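Local structure of large terminase protein (Enterobacteria phage P22, 4DKW) at residues C17-A31 with H42-Y55. The protein is the nuclease domain of an ATP-driven viral DNA-packaging motor and cuts the phage genome to start and to end each packaging reaction. Sequence-based numbering, arbitrary orientation.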
# COMPACT_ATOMS: atom_id res chain seq x y z
N CYS A 17 5.92 5.05 14.36
CA CYS A 17 5.33 4.74 15.67
C CYS A 17 5.72 3.34 16.13
O CYS A 17 6.11 2.51 15.31
CB CYS A 17 3.80 4.89 15.65
SG CYS A 17 2.88 3.60 14.77
N GLN A 18 5.62 3.09 17.44
CA GLN A 18 5.78 1.75 18.00
C GLN A 18 4.62 0.84 17.62
O GLN A 18 3.47 1.27 17.68
CB GLN A 18 5.87 1.80 19.53
CG GLN A 18 7.06 2.56 20.06
CD GLN A 18 8.36 1.82 19.84
OE1 GLN A 18 8.39 0.60 19.71
NE2 GLN A 18 9.45 2.56 19.80
N PRO A 19 4.91 -0.41 17.24
CA PRO A 19 3.87 -1.39 16.95
C PRO A 19 2.96 -1.65 18.16
O PRO A 19 3.39 -1.55 19.30
CB PRO A 19 4.66 -2.66 16.62
CG PRO A 19 5.96 -2.17 16.16
CD PRO A 19 6.26 -0.95 16.97
N PHE A 20 1.71 -1.99 17.88
CA PHE A 20 0.74 -2.32 18.91
C PHE A 20 -0.21 -3.33 18.28
O PHE A 20 -0.17 -3.54 17.06
CB PHE A 20 -0.03 -1.07 19.37
CG PHE A 20 -0.70 -0.29 18.25
CD1 PHE A 20 -2.02 -0.55 17.88
CD2 PHE A 20 -0.01 0.71 17.58
CE1 PHE A 20 -2.63 0.15 16.87
CE2 PHE A 20 -0.62 1.43 16.55
CZ PHE A 20 -1.93 1.14 16.19
N GLU A 21 -1.04 -3.96 19.10
CA GLU A 21 -2.05 -4.87 18.57
C GLU A 21 -3.29 -4.13 18.09
O GLU A 21 -3.74 -3.17 18.72
CB GLU A 21 -2.44 -5.91 19.62
CG GLU A 21 -1.41 -7.00 19.82
CD GLU A 21 -1.93 -8.08 20.75
OE1 GLU A 21 -3.16 -8.13 20.97
OE2 GLU A 21 -1.11 -8.87 21.26
N CYS A 22 -3.84 -4.57 16.97
CA CYS A 22 -5.00 -3.92 16.38
C CYS A 22 -6.24 -4.00 17.27
O CYS A 22 -6.73 -5.10 17.56
CB CYS A 22 -5.32 -4.53 15.01
SG CYS A 22 -6.55 -3.59 14.11
N PRO A 23 -6.76 -2.84 17.71
CA PRO A 23 -8.02 -2.83 18.46
C PRO A 23 -9.17 -3.37 17.59
O PRO A 23 -9.14 -3.25 16.36
CB PRO A 23 -8.24 -1.34 18.77
CG PRO A 23 -6.87 -0.74 18.70
CD PRO A 23 -6.17 -1.49 17.60
N ASP A 24 -10.16 -3.97 18.24
CA ASP A 24 -11.32 -4.56 17.59
C ASP A 24 -12.05 -3.63 16.62
O ASP A 24 -12.61 -4.08 15.62
CB ASP A 24 -12.32 -5.04 18.65
CG ASP A 24 -12.11 -6.48 19.04
OD1 ASP A 24 -11.14 -7.09 18.55
OD2 ASP A 24 -12.92 -7.00 19.84
N HIS A 25 -12.07 -2.35 16.93
CA HIS A 25 -12.86 -1.38 16.20
C HIS A 25 -12.08 -0.70 15.08
O HIS A 25 -12.64 0.14 14.38
CB HIS A 25 -13.40 -0.31 17.15
CG HIS A 25 -12.34 0.30 18.01
ND1 HIS A 25 -12.38 1.58 18.50
CD2 HIS A 25 -11.20 -0.19 18.47
CE1 HIS A 25 -11.31 1.84 19.20
NE2 HIS A 25 -10.56 0.78 19.21
N PHE A 26 -10.81 -1.04 14.90
CA PHE A 26 -10.04 -0.49 13.78
C PHE A 26 -10.43 -1.26 12.54
O PHE A 26 -10.83 -2.40 12.64
CB PHE A 26 -8.52 -0.62 13.97
CG PHE A 26 -7.91 0.42 14.87
CD1 PHE A 26 -8.70 1.15 15.76
CD2 PHE A 26 -6.55 0.67 14.83
CE1 PHE A 26 -8.13 2.09 16.58
CE2 PHE A 26 -5.98 1.61 15.66
CZ PHE A 26 -6.77 2.33 16.53
N TYR A 27 -10.31 -0.61 11.39
CA TYR A 27 -10.53 -1.28 10.11
C TYR A 27 -9.21 -1.71 9.47
O TYR A 27 -8.17 -1.09 9.69
CB TYR A 27 -11.32 -0.38 9.18
CG TYR A 27 -12.76 -0.24 9.61
CD1 TYR A 27 -13.78 -0.81 8.87
CD2 TYR A 27 -13.09 0.45 10.77
CE1 TYR A 27 -15.09 -0.70 9.26
CE2 TYR A 27 -14.40 0.57 11.17
CZ TYR A 27 -15.40 -0.00 10.41
OH TYR A 27 -16.72 0.12 10.80
N VAL A 28 -9.26 -2.79 8.69
CA VAL A 28 -8.06 -3.41 8.15
C VAL A 28 -8.21 -3.65 6.65
O VAL A 28 -9.23 -4.15 6.19
CB VAL A 28 -7.77 -4.78 8.84
CG1 VAL A 28 -6.48 -5.38 8.29
CG2 VAL A 28 -7.68 -4.62 10.36
N ILE A 29 -7.18 -3.28 5.89
CA ILE A 29 -7.15 -3.54 4.45
C ILE A 29 -5.72 -3.83 4.01
O ILE A 29 -4.76 -3.28 4.55
CB ILE A 29 -7.78 -2.39 3.61
CG1 ILE A 29 -8.00 -2.83 2.17
CG2 ILE A 29 -6.95 -1.10 3.68
CD1 ILE A 29 -8.66 -1.80 1.31
N ASP A 30 -5.58 -4.74 3.05
CA ASP A 30 -4.29 -5.08 2.48
C ASP A 30 -4.20 -4.48 1.09
O ASP A 30 -5.21 -4.11 0.49
CB ASP A 30 -4.12 -6.60 2.39
CG ASP A 30 -3.53 -7.20 3.65
OD1 ASP A 30 -3.76 -6.64 4.74
OD2 ASP A 30 -2.85 -8.24 3.55
N ALA A 31 -2.98 -4.41 0.57
CA ALA A 31 -2.80 -3.98 -0.80
C ALA A 31 -1.59 -4.64 -1.43
O ALA A 31 -0.65 -5.05 -0.73
CB ALA A 31 -2.70 -2.47 -0.88
N HIS A 42 3.40 -6.40 -0.63
CA HIS A 42 2.10 -6.60 -0.00
C HIS A 42 2.10 -5.88 1.34
O HIS A 42 3.00 -6.10 2.16
CB HIS A 42 1.82 -8.09 0.20
CG HIS A 42 0.39 -8.39 0.54
ND1 HIS A 42 -0.57 -8.61 -0.43
CD2 HIS A 42 -0.25 -8.46 1.73
CE1 HIS A 42 -1.74 -8.82 0.16
NE2 HIS A 42 -1.57 -8.74 1.46
N ILE A 43 1.12 -5.01 1.57
CA ILE A 43 1.08 -4.20 2.79
C ILE A 43 -0.23 -4.39 3.53
O ILE A 43 -1.20 -4.89 2.97
CB ILE A 43 1.28 -2.68 2.50
CG1 ILE A 43 0.13 -2.12 1.65
CG2 ILE A 43 2.63 -2.44 1.82
CD1 ILE A 43 -1.10 -1.53 2.42
N GLN A 44 -0.25 -3.98 4.79
CA GLN A 44 -1.48 -3.95 5.56
C GLN A 44 -1.60 -2.60 6.24
O GLN A 44 -0.67 -2.12 6.90
CB GLN A 44 -1.56 -5.08 6.59
CG GLN A 44 -2.86 -5.08 7.39
CD GLN A 44 -3.04 -6.34 8.21
OE1 GLN A 44 -2.85 -6.33 9.43
NE2 GLN A 44 -3.39 -7.44 7.55
N LEU A 45 -2.76 -1.98 6.07
CA LEU A 45 -3.02 -0.68 6.60
C LEU A 45 -4.15 -0.81 7.62
O LEU A 45 -5.13 -1.52 7.39
CB LEU A 45 -3.45 0.20 5.43
CG LEU A 45 -3.55 1.72 5.51
CD1 LEU A 45 -2.19 2.34 5.87
CD2 LEU A 45 -4.04 2.20 4.16
N TRP A 46 -4.00 -0.16 8.77
CA TRP A 46 -5.08 -0.11 9.75
C TRP A 46 -5.65 1.29 9.75
O TRP A 46 -4.91 2.26 9.62
CB TRP A 46 -4.58 -0.45 11.15
CG TRP A 46 -4.00 -1.82 11.28
CD1 TRP A 46 -4.03 -2.82 10.36
CD2 TRP A 46 -3.28 -2.33 12.41
NE1 TRP A 46 -3.39 -3.93 10.84
CE2 TRP A 46 -2.91 -3.66 12.10
CE3 TRP A 46 -2.91 -1.80 13.65
CZ2 TRP A 46 -2.19 -4.45 12.99
CZ3 TRP A 46 -2.20 -2.59 14.54
CH2 TRP A 46 -1.84 -3.91 14.20
N TRP A 47 -6.97 1.37 9.88
CA TRP A 47 -7.68 2.65 9.88
C TRP A 47 -8.55 2.78 11.14
O TRP A 47 -9.51 2.04 11.34
CB TRP A 47 -8.55 2.78 8.63
CG TRP A 47 -9.17 4.13 8.44
CD1 TRP A 47 -8.82 5.29 9.07
CD2 TRP A 47 -10.23 4.47 7.53
NE1 TRP A 47 -9.61 6.33 8.63
CE2 TRP A 47 -10.47 5.86 7.69
CE3 TRP A 47 -10.98 3.74 6.62
CZ2 TRP A 47 -11.47 6.53 6.94
CZ3 TRP A 47 -11.96 4.41 5.89
CH2 TRP A 47 -12.19 5.78 6.05
N ASP A 48 -8.18 3.72 12.00
CA ASP A 48 -9.00 4.15 13.11
C ASP A 48 -9.94 5.18 12.51
O ASP A 48 -9.54 6.31 12.27
CB ASP A 48 -8.09 4.79 14.18
CG ASP A 48 -8.86 5.23 15.42
OD1 ASP A 48 -10.11 5.33 15.37
OD2 ASP A 48 -8.22 5.50 16.46
N LYS A 49 -11.20 4.81 12.26
CA LYS A 49 -12.16 5.75 11.67
C LYS A 49 -12.64 6.82 12.63
O LYS A 49 -13.07 7.88 12.19
CB LYS A 49 -13.37 5.03 11.10
CG LYS A 49 -13.07 4.14 9.91
CD LYS A 49 -14.35 3.77 9.19
CE LYS A 49 -14.08 2.72 8.15
NZ LYS A 49 -15.32 2.25 7.49
N ASP A 50 -12.59 6.53 13.93
CA ASP A 50 -12.99 7.49 14.96
C ASP A 50 -12.03 8.69 15.04
O ASP A 50 -12.47 9.84 14.97
CB ASP A 50 -13.12 6.81 16.33
CG ASP A 50 -14.14 5.69 16.33
OD1 ASP A 50 -15.32 5.95 16.01
OD2 ASP A 50 -13.77 4.53 16.62
N ALA A 51 -10.74 8.41 15.19
CA ALA A 51 -9.72 9.46 15.19
C ALA A 51 -9.34 9.84 13.75
O ALA A 51 -8.74 10.89 13.53
CB ALA A 51 -8.50 9.01 15.97
N ASP A 52 -9.70 8.98 12.80
CA ASP A 52 -9.35 9.15 11.38
C ASP A 52 -7.83 9.16 11.23
O ASP A 52 -7.25 10.10 10.68
CB ASP A 52 -10.01 10.41 10.80
CG ASP A 52 -10.23 10.32 9.30
OD1 ASP A 52 -9.75 9.34 8.67
OD2 ASP A 52 -10.88 11.23 8.75
N VAL A 53 -7.20 8.10 11.74
CA VAL A 53 -5.75 7.93 11.69
C VAL A 53 -5.43 6.61 11.00
O VAL A 53 -6.11 5.61 11.24
CB VAL A 53 -5.12 7.95 13.12
CG1 VAL A 53 -3.61 7.66 13.08
CG2 VAL A 53 -5.37 9.29 13.80
N PHE A 54 -4.40 6.62 10.16
CA PHE A 54 -3.97 5.43 9.42
C PHE A 54 -2.64 4.91 9.95
O PHE A 54 -1.75 5.69 10.27
CB PHE A 54 -3.83 5.75 7.94
CG PHE A 54 -5.11 6.17 7.29
CD1 PHE A 54 -5.88 5.27 6.58
CD2 PHE A 54 -5.56 7.48 7.41
CE1 PHE A 54 -7.07 5.66 6.00
CE2 PHE A 54 -6.74 7.88 6.83
CZ PHE A 54 -7.50 6.96 6.12
N TYR A 55 -2.53 3.58 10.05
CA TYR A 55 -1.29 2.94 10.49
C TYR A 55 -0.86 1.92 9.44
O TYR A 55 -1.60 0.98 9.15
CB TYR A 55 -1.48 2.22 11.83
CG TYR A 55 -1.96 3.12 12.95
CD1 TYR A 55 -1.04 3.74 13.79
CD2 TYR A 55 -3.32 3.34 13.17
CE1 TYR A 55 -1.46 4.57 14.83
CE2 TYR A 55 -3.75 4.17 14.20
CZ TYR A 55 -2.80 4.78 15.03
OH TYR A 55 -3.19 5.60 16.06
O HOH W 1 -12.74 2.99 13.95
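D30 and Q44, a non-hydrogen-bonded antiparallel pair, meet through their side chains at the buried end of the contact. Q44 NE2 donates in its amide plane to the syn lone pair of D30 OD1 (2.9 Å), while H42 NE2 meets D30 OD2 on its anti side, tilted out of the carboxylate plane, in a short, bent bond (2.5 Å, 141°). Both carboxylate oxygens are thus held, and the rotation of the D30 carboxylate is restrained. A78 of helix 67-78 packs on D30 and H42. Q44 CG lies opposite the backbone N (chi1 -179°) and the chain runs on extended; W46 NE1 donates to Q44 OE1 (2.8 Å), the oxygen lying in the indole plane. The backbones pair through Y27-W47, I29-L45 and A31-I43, two bonds each, forming the hairpin of strands 27-33 and 40-48 in the mixed sheet of the RNase H-like nuclease domain; A31 lies two residues before the magnesium ligand D33. Residues 20-26 fold back over the face bearing V28 and W46. C22 CB sits over the six-membered ring of W46, 3.5 Å from its centroid, with SG over the same face. W46 turns its edge to the face of F20 in an offset edge-to-face pair, and F20 in turn points its edge at the face of Y55 (84°), a T-shaped pair. D48 CB and P23 CD cover opposite faces of F26. Beyond the cluster, at the solvent-exposed turn 49-52, which links strand 40-48 to strand 53-62, the packing thins. K49 runs over one face of the Y27 ring, CE above its centre and NZ 3.7 Å from the centroid, a cation-pi contact, and a water bridges H25 O, K49 N and D50 OD2.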